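PDB 4PDY: aminoglycoside phosphotransferase from Alicyclobacillus acidocaldarius subsp. acidocaldarius, which probably acts as a phosphotransferase of the protein-kinase-like fold, transferring phosphate to an aminoglycoside or a related small molecule. Local coordinates for residues 18-26 with 38-47; 64-75 with 88-97. All coordinates share one frame; numbering follows the deposited sequence. Where two conformers were deposited one is given.

Both contacts build on the antiparallel sheet at the N-terminal end of the chain, which is consistent with the N-terminal lobe of a protein-kinase-like fold. Contact 1 comes first: the segment 18-26 lies along the hairpin of strands 35-41 and 44-49. Contact 2 opens after it closes, and joins helix 64-79 to strand 88-89 and the following loop. Their centres are 20 Å apart and their nearest atoms about 7 Å. Strand 103-109 is shared, since side chains of both contacts pack on it. The side chains of Glu-45 and Phe-88 are each about 10 Å from the bound histidine, so the contacts fix the N-terminal segment and the helix near that ligand without lining its pocket.

Contact 1: residues 18-26 with 38-47; sequences SQAPLIPQA and RHADGNIEVW
The extended backbone of 18-24, which enters a short helix at Gln-25, passes over the beta hairpin 38-47, closed by a type II' turn from Asp-41 to Ile-44, and comes nearest at Ala-20 with Ala-40, CA to CA 6.7 Å. Glu-45 and Arg-38 together carry the contact. Glu-45 is a two-oxygen acceptor long enough to reach Ile-23: its CG lies anti to the backbone N (chi1 -166°) and the chain runs on extended. OE1 accepts the N-H of Ile-23 through its syn lone pair, N to OE1 2.8 Å and nearly straight at 171°. OE2 takes two donors from opposite faces of the carboxylate plane: Arg-38 NH1 on the syn side at 2.8 Å, a salt bridge, and the indole NE1 of Trp-47 on the anti side. Arginine suits because NH1 has two hydrogens, the other going to Ile-23 O at 2.7 Å. The branched, apolar Ile-23 suits a buried place, its CD1 4.2 Å from Trp-47 CZ2 and its side chain also on Ala-57 and Tyr-105. With three N-H donors and a water that bridges OE1 to Pro-21 O, the buried carboxylate is probably ionised, its charge stabilised by bonds to both oxygens, which also fix its rotation.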
loop_
_atom_site.group_PDB
_atom_site.type_symbol
_atom_site.label_atom_id
_atom_site.label_comp_id
_atom_site.label_asym_id
_atom_site.label_seq_id
_atom_site.Cartn_x
_atom_site.Cartn_y
_atom_site.Cartn_z
ATOM N N SER A 18 5.587 -6.590 -25.439
ATOM C CA SER A 18 5.242 -5.278 -25.979
ATOM C C SER A 18 5.643 -4.192 -24.998
ATOM O O SER A 18 5.235 -4.199 -23.833
ATOM C CB SER A 18 3.734 -5.160 -26.213
ATOM O OG SER A 18 3.274 -6.130 -27.137
ATOM N N GLN A 19 6.430 -3.248 -25.489
ATOM C CA GLN A 19 6.826 -2.077 -24.708
ATOM C C GLN A 19 5.650 -1.148 -24.362
ATOM O O GLN A 19 4.626 -1.136 -25.044
ATOM C CB GLN A 19 7.925 -1.295 -25.442
ATOM C CG GLN A 19 7.634 -0.920 -26.893
ATOM C CD GLN A 19 8.866 -0.373 -27.593
ATOM O OE1 GLN A 19 9.643 -1.124 -28.187
ATOM N NE2 GLN A 19 9.064 0.941 -27.504
ATOM N N ALA A 20 5.820 -0.389 -23.279
ATOM C CA ALA A 20 4.866 0.628 -22.859
ATOM C C ALA A 20 4.630 1.588 -24.021
ATOM O O ALA A 20 5.571 2.092 -24.604
ATOM C CB ALA A 20 5.391 1.387 -21.645
ATOM N N PRO A 21 3.369 1.807 -24.391
ATOM C CA PRO A 21 3.140 2.767 -25.471
ATOM C C PRO A 21 3.552 4.214 -25.067
ATOM O O PRO A 21 3.288 4.646 -23.956
ATOM C CB PRO A 21 1.628 2.655 -25.734
ATOM C CG PRO A 21 1.194 1.393 -25.072
ATOM C CD PRO A 21 2.131 1.157 -23.932
ATOM N N LEU A 22 4.248 4.932 -25.942
ATOM C CA LEU A 22 4.565 6.331 -25.673
ATOM C C LEU A 22 3.268 7.120 -25.575
ATOM O O LEU A 22 2.285 6.831 -26.274
ATOM C CB LEU A 22 5.465 6.936 -26.758
ATOM C CG LEU A 22 6.975 6.724 -26.606
ATOM C CD1 LEU A 22 7.648 7.047 -27.926
ATOM C CD2 LEU A 22 7.569 7.566 -25.480
ATOM N N ILE A 23 3.257 8.103 -24.694
ATOM C CA ILE A 23 2.143 9.030 -24.617
ATOM C C ILE A 23 2.035 9.769 -25.958
ATOM O O ILE A 23 3.058 10.179 -26.511
ATOM C CB ILE A 23 2.311 9.994 -23.420
ATOM C CG1 ILE A 23 2.276 9.185 -22.116
ATOM C CG2 ILE A 23 1.286 11.128 -23.460
ATOM C CD1 ILE A 23 2.535 9.974 -20.865
ATOM N N PRO A 24 0.813 9.967 -26.477
ATOM C CA PRO A 24 0.715 10.704 -27.736
ATOM C C PRO A 24 1.296 12.120 -27.618
ATOM O O PRO A 24 1.101 12.787 -26.615
ATOM C CB PRO A 24 -0.798 10.728 -28.020
ATOM C CG PRO A 24 -1.312 9.539 -27.297
ATOM C CD PRO A 24 -0.497 9.433 -26.058
ATOM N N GLN A 25 2.010 12.571 -28.646
ATOM C CA GLN A 25 2.574 13.920 -28.653
ATOM C C GLN A 25 1.533 14.987 -28.412
ATOM O O GLN A 25 1.825 16.006 -27.782
ATOM C CB GLN A 25 3.271 14.203 -29.979
ATOM C CG GLN A 25 3.895 15.592 -30.106
ATOM C CD GLN A 25 4.968 15.877 -29.066
ATOM O OE1 GLN A 25 5.903 15.090 -28.884
ATOM N NE2 GLN A 25 4.844 17.020 -28.386
ATOM N N ALA A 26 0.306 14.786 -28.896
ATOM C CA ALA A 26 -0.723 15.811 -28.716
ATOM C C ALA A 26 -0.987 16.077 -27.225
ATOM O O ALA A 26 -1.338 17.186 -26.848
ATOM C CB ALA A 26 -2.008 15.437 -29.432
ATOM N N ARG A 38 11.513 12.078 -24.262
ATOM C CA ARG A 38 10.533 11.292 -23.482
ATOM C C ARG A 38 10.880 9.824 -23.527
ATOM O O ARG A 38 11.245 9.306 -24.585
ATOM C CB ARG A 38 9.132 11.473 -24.040
ATOM C CG ARG A 38 8.722 12.922 -24.101
ATOM C CD ARG A 38 7.256 13.062 -24.427
ATOM N NE ARG A 38 6.918 12.838 -25.830
ATOM C CZ ARG A 38 6.031 11.943 -26.282
ATOM N NH1 ARG A 38 5.414 11.093 -25.462
ATOM N NH2 ARG A 38 5.749 11.900 -27.583
ATOM N N HIS A 39 10.767 9.147 -22.392
ATOM C CA HIS A 39 10.940 7.704 -22.383
ATOM C C HIS A 39 10.175 7.115 -21.217
ATOM O O HIS A 39 9.990 7.771 -20.213
ATOM C CB HIS A 39 12.433 7.317 -22.314
ATOM C CG HIS A 39 13.109 7.714 -21.041
ATOM N ND1 HIS A 39 13.679 8.953 -20.843
ATOM C CD2 HIS A 39 13.222 7.063 -19.857
ATOM C CE1 HIS A 39 14.160 9.028 -19.616
ATOM N NE2 HIS A 39 13.905 7.890 -19.000
ATOM N N ALA A 40 9.719 5.882 -21.381
ATOM C CA ALA A 40 9.039 5.177 -20.323
ATOM C C ALA A 40 10.049 4.869 -19.238
ATOM O O ALA A 40 11.230 4.629 -19.506
ATOM C CB ALA A 40 8.404 3.892 -20.853
ATOM N N ASP A 41 9.580 4.875 -18.005
ATOM C CA ASP A 41 10.376 4.442 -16.886
ATOM C C ASP A 41 9.403 3.858 -15.868
ATOM O O ASP A 41 8.748 4.575 -15.121
ATOM C CB ASP A 41 11.202 5.593 -16.309
ATOM C CG ASP A 41 12.171 5.138 -15.234
ATOM O OD1 ASP A 41 12.076 3.979 -14.776
ATOM O OD2 ASP A 41 13.029 5.941 -14.821
ATOM N N GLY A 42 9.300 2.539 -15.861
ATOM C CA GLY A 42 8.342 1.878 -14.984
ATOM C C GLY A 42 6.954 2.208 -15.470
ATOM O O GLY A 42 6.682 2.130 -16.662
ATOM N N ASN A 43 6.076 2.601 -14.552
ATOM C CA ASN A 43 4.689 2.904 -14.930
ATOM C C ASN A 43 4.430 4.390 -15.167
ATOM O O ASN A 43 3.279 4.811 -15.250
ATOM C CB ASN A 43 3.700 2.358 -13.905
ATOM C CG ASN A 43 3.669 3.174 -12.635
ATOM O OD1 ASN A 43 4.526 4.025 -12.412
ATOM N ND2 ASN A 43 2.662 2.931 -11.797
ATOM N N ILE A 44 5.500 5.175 -15.288
ATOM C CA ILE A 44 5.379 6.556 -15.735
ATOM C C ILE A 44 6.250 6.788 -16.954
ATOM O O ILE A 44 7.032 5.924 -17.359
ATOM C CB ILE A 44 5.671 7.581 -14.617
ATOM C CG1 ILE A 44 7.068 7.405 -14.015
ATOM C CG2 ILE A 44 4.609 7.507 -13.526
ATOM C CD1 ILE A 44 8.142 8.111 -14.779
ATOM N N GLU A 45 6.025 7.928 -17.568
ATOM C CA GLU A 45 6.877 8.405 -18.638
ATOM C C GLU A 45 7.634 9.622 -18.149
ATOM O O GLU A 45 7.073 10.522 -17.549
ATOM C CB GLU A 45 6.015 8.767 -19.847
ATOM C CG GLU A 45 6.801 8.962 -21.119
ATOM C CD GLU A 45 5.907 9.161 -22.329
ATOM O OE1 GLU A 45 5.366 8.160 -22.852
ATOM O OE2 GLU A 45 5.745 10.317 -22.768
ATOM N N VAL A 46 8.937 9.638 -18.407
ATOM C CA VAL A 46 9.782 10.758 -18.024
ATOM C C VAL A 46 9.855 11.736 -19.187
ATOM O O VAL A 46 10.159 11.332 -20.306
ATOM C CB VAL A 46 11.200 10.284 -17.660
ATOM C CG1 VAL A 46 12.108 11.450 -17.237
ATOM C CG2 VAL A 46 11.120 9.231 -16.582
ATOM N N TRP A 47 9.554 12.994 -18.924
ATOM C CA TRP A 47 9.662 14.080 -19.890
ATOM C C TRP A 47 10.793 15.019 -19.460
ATOM O O TRP A 47 10.844 15.412 -18.304
ATOM C CB TRP A 47 8.379 14.900 -19.910
ATOM C CG TRP A 47 7.172 14.213 -20.409
ATOM C CD1 TRP A 47 7.068 12.938 -20.898
ATOM C CD2 TRP A 47 5.854 14.775 -20.474
ATOM N NE1 TRP A 47 5.762 12.678 -21.279
ATOM C CE2 TRP A 47 5.010 13.800 -21.036
ATOM C CE3 TRP A 47 5.323 16.022 -20.154
ATOM C CZ2 TRP A 47 3.652 14.028 -21.235
ATOM C CZ3 TRP A 47 3.975 16.244 -20.352
ATOM C CH2 TRP A 47 3.165 15.256 -20.907
HETATM O O HOH W 1 5.163 5.592 -21.747
HETATM O O HOH W 2 4.407 9.894 -29.188
HETATM O O HOH W 3 8.383 15.381 -27.009
#

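Contact 2: residues 64-75 with 88-97; sequences PAHCRIMVQCLR and FVTTSSNAPY
Arg-68, on helix 64-79, reaches out to Pro-96 and Tyr-97 of the segment 88-97. Starting from CB, CG lies beside the backbone N (chi1 -68°) and meets Tyr-97 CE2 at the ring edge, 4.0 Å away. CD carries the extended chain on to NE, 3.6 Å from the same CE2. At the tip the guanidinium stands 79° from the ring plane: NH2 gives a hydrogen bond to Tyr-97 OH at 3.3 Å, while NH1 rests against Pro-96 CD at 3.7 Å and gives an N-H to a water shared with Asn-94 O. A long arginine suits this exposed border, where it follows one edge of the tyrosine while its charged end stays hydrated. Pro-64 CB packs against the phenol, and Cys-67 SG makes an oblique sulfur-aromatic contact with the ring. Flat Phe-88 offers a face and an edge to the helix: in one of its two conformers Val-71 has CG2 over the ring centre in a CH-pi contact, and Leu-74 CD1 comes doubtfully close to the edge. Compact Pro-96 fits between Val-71 and the Arg-68 guanidinium. The chemistry is thus an apolar strip of Cys-67, Val-71 and Leu-74 against Pro-96 and Phe-88, with Arg-68 and Arg-75 at its exposed rim.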
loop_
_atom_site.group_PDB
_atom_site.type_symbol
_atom_site.label_atom_id
_atom_site.label_comp_id
_atom_site.label_asym_id
_atom_site.label_seq_id
_atom_site.Cartn_x
_atom_site.Cartn_y
_atom_site.Cartn_z
ATOM N N PRO A 64 -11.905 11.700 -14.747
ATOM C CA PRO A 64 -11.500 13.088 -14.533
ATOM C C PRO A 64 -11.988 13.665 -13.211
ATOM O O PRO A 64 -11.238 14.378 -12.557
ATOM C CB PRO A 64 -12.101 13.814 -15.735
ATOM C CG PRO A 64 -12.096 12.788 -16.811
ATOM C CD PRO A 64 -12.361 11.477 -16.130
ATOM N N ALA A 65 -13.224 13.349 -12.824
ATOM C CA ALA A 65 -13.760 13.841 -11.547
ATOM C C ALA A 65 -12.906 13.365 -10.356
ATOM O O ALA A 65 -12.707 14.099 -9.389
ATOM C CB ALA A 65 -15.194 13.399 -11.363
ATOM N N HIS A 66 -12.415 12.137 -10.454
ATOM C CA HIS A 66 -11.557 11.554 -9.439
ATOM C C HIS A 66 -10.214 12.283 -9.416
ATOM O O HIS A 66 -9.693 12.648 -8.375
ATOM C CB HIS A 66 -11.433 10.054 -9.693
ATOM C CG HIS A 66 -10.593 9.314 -8.709
ATOM N ND1 HIS A 66 -10.362 7.962 -8.822
ATOM C CD2 HIS A 66 -9.881 9.725 -7.630
ATOM C CE1 HIS A 66 -9.545 7.570 -7.864
ATOM N NE2 HIS A 66 -9.230 8.623 -7.131
ATOM N N CYS A 67 -9.677 12.548 -10.602
ATOM C CA CYS A 67 -8.419 13.304 -10.659
ATOM C C CYS A 67 -8.565 14.676 -9.978
ATOM O O CYS A 67 -7.683 15.109 -9.240
ATOM C CB CYS A 67 -7.931 13.450 -12.107
ATOM S SG CYS A 67 -6.259 14.076 -12.280
ATOM N N ARG A 68 -9.687 15.343 -10.218
ATOM C CA ARG A 68 -9.941 16.629 -9.592
ATOM C C ARG A 68 -9.990 16.581 -8.064
ATOM O O ARG A 68 -9.340 17.407 -7.410
ATOM C CB ARG A 68 -11.186 17.296 -10.165
ATOM C CG ARG A 68 -10.970 17.711 -11.611
ATOM C CD ARG A 68 -12.150 18.490 -12.132
ATOM N NE ARG A 68 -11.948 18.854 -13.530
ATOM C CZ ARG A 68 -11.293 19.929 -13.957
ATOM N NH1 ARG A 68 -10.739 20.796 -13.112
ATOM N NH2 ARG A 68 -11.178 20.123 -15.264
ATOM N N ILE A 69 -10.754 15.639 -7.487
ATOM C CA ILE A 69 -10.775 15.553 -6.026
ATOM C C ILE A 69 -9.407 15.162 -5.456
ATOM O O ILE A 69 -9.031 15.608 -4.365
ATOM C CB ILE A 69 -11.919 14.676 -5.492
ATOM C CG1 ILE A 69 -12.081 14.938 -3.984
ATOM C CG2 ILE A 69 -11.666 13.214 -5.760
ATOM C CD1 ILE A 69 -13.224 14.197 -3.332
HETATM N N MSE A 70 -8.676 14.327 -6.187
HETATM C CA MSE A 70 -7.350 13.924 -5.759
HETATM C C MSE A 70 -6.439 15.147 -5.632
HETATM O O MSE A 70 -5.743 15.332 -4.627
HETATM C CB MSE A 70 -6.817 12.881 -6.749
HETATM C CG MSE A 70 -5.497 12.278 -6.319
HETATM SE SE MSE A 70 -4.875 11.001 -7.677
HETATM C CE MSE A 70 -4.577 12.275 -9.123
ATOM N N VAL A 71 -6.433 15.993 -6.663
ATOM C CA VAL A 71 -5.669 17.248 -6.619
ATOM C C VAL A 71 -6.141 18.147 -5.479
ATOM O O VAL A 71 -5.339 18.655 -4.702
ATOM C CB VAL A 71 -5.774 18.030 -7.949
ATOM C CG1 VAL A 71 -5.260 19.463 -7.792
ATOM C CG2 VAL A 71 -5.005 17.317 -9.056
ATOM N N GLN A 72 -7.456 18.307 -5.351
ATOM C CA GLN A 72 -7.996 19.134 -4.257
ATOM C C GLN A 72 -7.629 18.629 -2.870
ATOM O O GLN A 72 -7.379 19.424 -1.968
ATOM C CB GLN A 72 -9.514 19.316 -4.351
ATOM C CG GLN A 72 -9.977 20.184 -5.502
ATOM C CD GLN A 72 -9.424 21.592 -5.452
ATOM O OE1 GLN A 72 -9.613 22.321 -4.475
ATOM N NE2 GLN A 72 -8.735 21.981 -6.508
ATOM N N CYS A 73 -7.614 17.309 -2.707
ATOM C CA CYS A 73 -7.176 16.701 -1.470
ATOM C C CYS A 73 -5.751 17.092 -1.135
ATOM O O CYS A 73 -5.455 17.491 -0.010
ATOM C CB CYS A 73 -7.314 15.189 -1.554
ATOM S SG CYS A 73 -6.787 14.428 -0.030
ATOM N N LEU A 74 -4.860 16.953 -2.114
ATOM C CA LEU A 74 -3.474 17.330 -1.883
ATOM C C LEU A 74 -3.312 18.813 -1.636
ATOM O O LEU A 74 -2.498 19.207 -0.788
ATOM C CB LEU A 74 -2.605 16.810 -3.018
ATOM C CG LEU A 74 -2.373 15.293 -2.886
ATOM C CD1 LEU A 74 -1.905 14.693 -4.197
ATOM C CD2 LEU A 74 -1.423 14.983 -1.731
ATOM N N ARG A 75 -4.055 19.661 -2.332
ATOM C CA ARG A 75 -3.929 21.084 -2.049
ATOM C C ARG A 75 -4.470 21.410 -0.660
ATOM O O ARG A 75 -3.931 22.282 0.028
ATOM C CB ARG A 75 -4.591 21.915 -3.131
ATOM C CG ARG A 75 -3.701 22.021 -4.359
ATOM C CD ARG A 75 -4.264 22.934 -5.422
ATOM N NE ARG A 75 -3.612 22.746 -6.718
ATOM C CZ ARG A 75 -4.141 23.164 -7.860
ATOM N NH1 ARG A 75 -5.313 23.769 -7.855
ATOM N NH2 ARG A 75 -3.518 22.959 -9.004
ATOM N N PHE A 88 1.663 18.622 -8.887
ATOM C CA PHE A 88 1.007 18.526 -10.161
ATOM C C PHE A 88 1.289 19.759 -11.011
ATOM O O PHE A 88 1.336 20.875 -10.521
ATOM C CB PHE A 88 -0.508 18.371 -9.943
ATOM C CG PHE A 88 -0.893 17.110 -9.170
ATOM C CD1 PHE A 88 -0.925 15.896 -9.793
ATOM C CD2 PHE A 88 -1.214 17.168 -7.819
ATOM C CE1 PHE A 88 -1.278 14.739 -9.114
ATOM C CE2 PHE A 88 -1.548 16.028 -7.123
ATOM C CZ PHE A 88 -1.579 14.810 -7.765
ATOM N N VAL A 89 1.477 19.519 -12.302
ATOM C CA VAL A 89 1.675 20.564 -13.305
ATOM C C VAL A 89 0.391 20.662 -14.106
ATOM O O VAL A 89 -0.169 19.647 -14.516
ATOM C CB VAL A 89 2.877 20.248 -14.216
ATOM C CG1 VAL A 89 3.004 21.326 -15.275
ATOM C CG2 VAL A 89 4.116 20.135 -13.341
ATOM N N THR A 90 -0.073 21.875 -14.348
ATOM C CA THR A 90 -1.296 22.078 -15.100
ATOM C C THR A 90 -1.012 22.358 -16.566
ATOM O O THR A 90 0.094 22.743 -16.921
ATOM C CB THR A 90 -2.141 23.219 -14.540
ATOM O OG1 THR A 90 -1.408 24.432 -14.562
ATOM C CG2 THR A 90 -2.589 22.908 -13.095
ATOM N N THR A 91 -2.006 22.155 -17.412
ATOM C CA THR A 91 -1.887 22.400 -18.828
ATOM C C THR A 91 -1.889 23.913 -19.106
ATOM O O THR A 91 -2.071 24.743 -18.209
ATOM C CB THR A 91 -3.062 21.762 -19.588
ATOM O OG1 THR A 91 -4.262 22.487 -19.285
ATOM C CG2 THR A 91 -3.215 20.268 -19.265
ATOM N N SER A 92 -1.725 24.253 -20.375
ATOM C CA SER A 92 -1.776 25.645 -20.791
ATOM C C SER A 92 -3.138 26.294 -20.534
ATOM O O SER A 92 -3.234 27.512 -20.456
ATOM C CB SER A 92 -1.425 25.774 -22.270
ATOM O OG SER A 92 -2.373 25.080 -23.049
ATOM N N SER A 93 -4.188 25.474 -20.430
ATOM C CA SER A 93 -5.515 25.960 -20.049
ATOM C C SER A 93 -5.827 25.833 -18.547
ATOM O O SER A 93 -6.986 25.986 -18.143
ATOM C CB SER A 93 -6.571 25.213 -20.844
ATOM O OG SER A 93 -6.693 23.884 -20.375
ATOM N N ASN A 94 -4.816 25.570 -17.731
ATOM C CA ASN A 94 -4.983 25.454 -16.278
ATOM C C ASN A 94 -5.660 24.167 -15.806
ATOM O O ASN A 94 -6.033 24.075 -14.646
ATOM C CB ASN A 94 -5.726 26.655 -15.697
ATOM C CG ASN A 94 -5.417 26.848 -14.232
ATOM O OD1 ASN A 94 -4.281 26.635 -13.798
ATOM N ND2 ASN A 94 -6.416 27.232 -13.459
ATOM N N ALA A 95 -5.785 23.172 -16.677
ATOM C CA ALA A 95 -6.432 21.914 -16.295
ATOM C C ALA A 95 -5.425 21.016 -15.593
ATOM O O ALA A 95 -4.243 21.033 -15.925
ATOM C CB ALA A 95 -6.988 21.202 -17.506
ATOM N N PRO A 96 -5.874 20.224 -14.609
ATOM C CA PRO A 96 -4.938 19.337 -13.899
ATOM C C PRO A 96 -4.650 17.992 -14.592
ATOM O O PRO A 96 -3.854 17.211 -14.101
ATOM C CB PRO A 96 -5.642 19.115 -12.553
ATOM C CG PRO A 96 -7.076 19.233 -12.905
ATOM C CD PRO A 96 -7.202 20.261 -13.968
ATOM N N TYR A 97 -5.304 17.735 -15.726
ATOM C CA TYR A 97 -5.117 16.505 -16.488
ATOM C C TYR A 97 -5.401 16.811 -17.943
ATOM O O TYR A 97 -5.951 17.868 -18.248
ATOM C CB TYR A 97 -6.087 15.404 -15.972
ATOM C CG TYR A 97 -7.541 15.803 -16.134
ATOM C CD1 TYR A 97 -8.194 15.706 -17.346
ATOM C CD2 TYR A 97 -8.213 16.385 -15.094
ATOM C CE1 TYR A 97 -9.489 16.134 -17.505
ATOM C CE2 TYR A 97 -9.528 16.812 -15.226
ATOM C CZ TYR A 97 -10.152 16.700 -16.441
ATOM O OH TYR A 97 -11.437 17.127 -16.599
HETATM O O HOH W 4 -13.962 16.452 -14.691
HETATM O O HOH W 5 -9.042 23.471 -13.563
#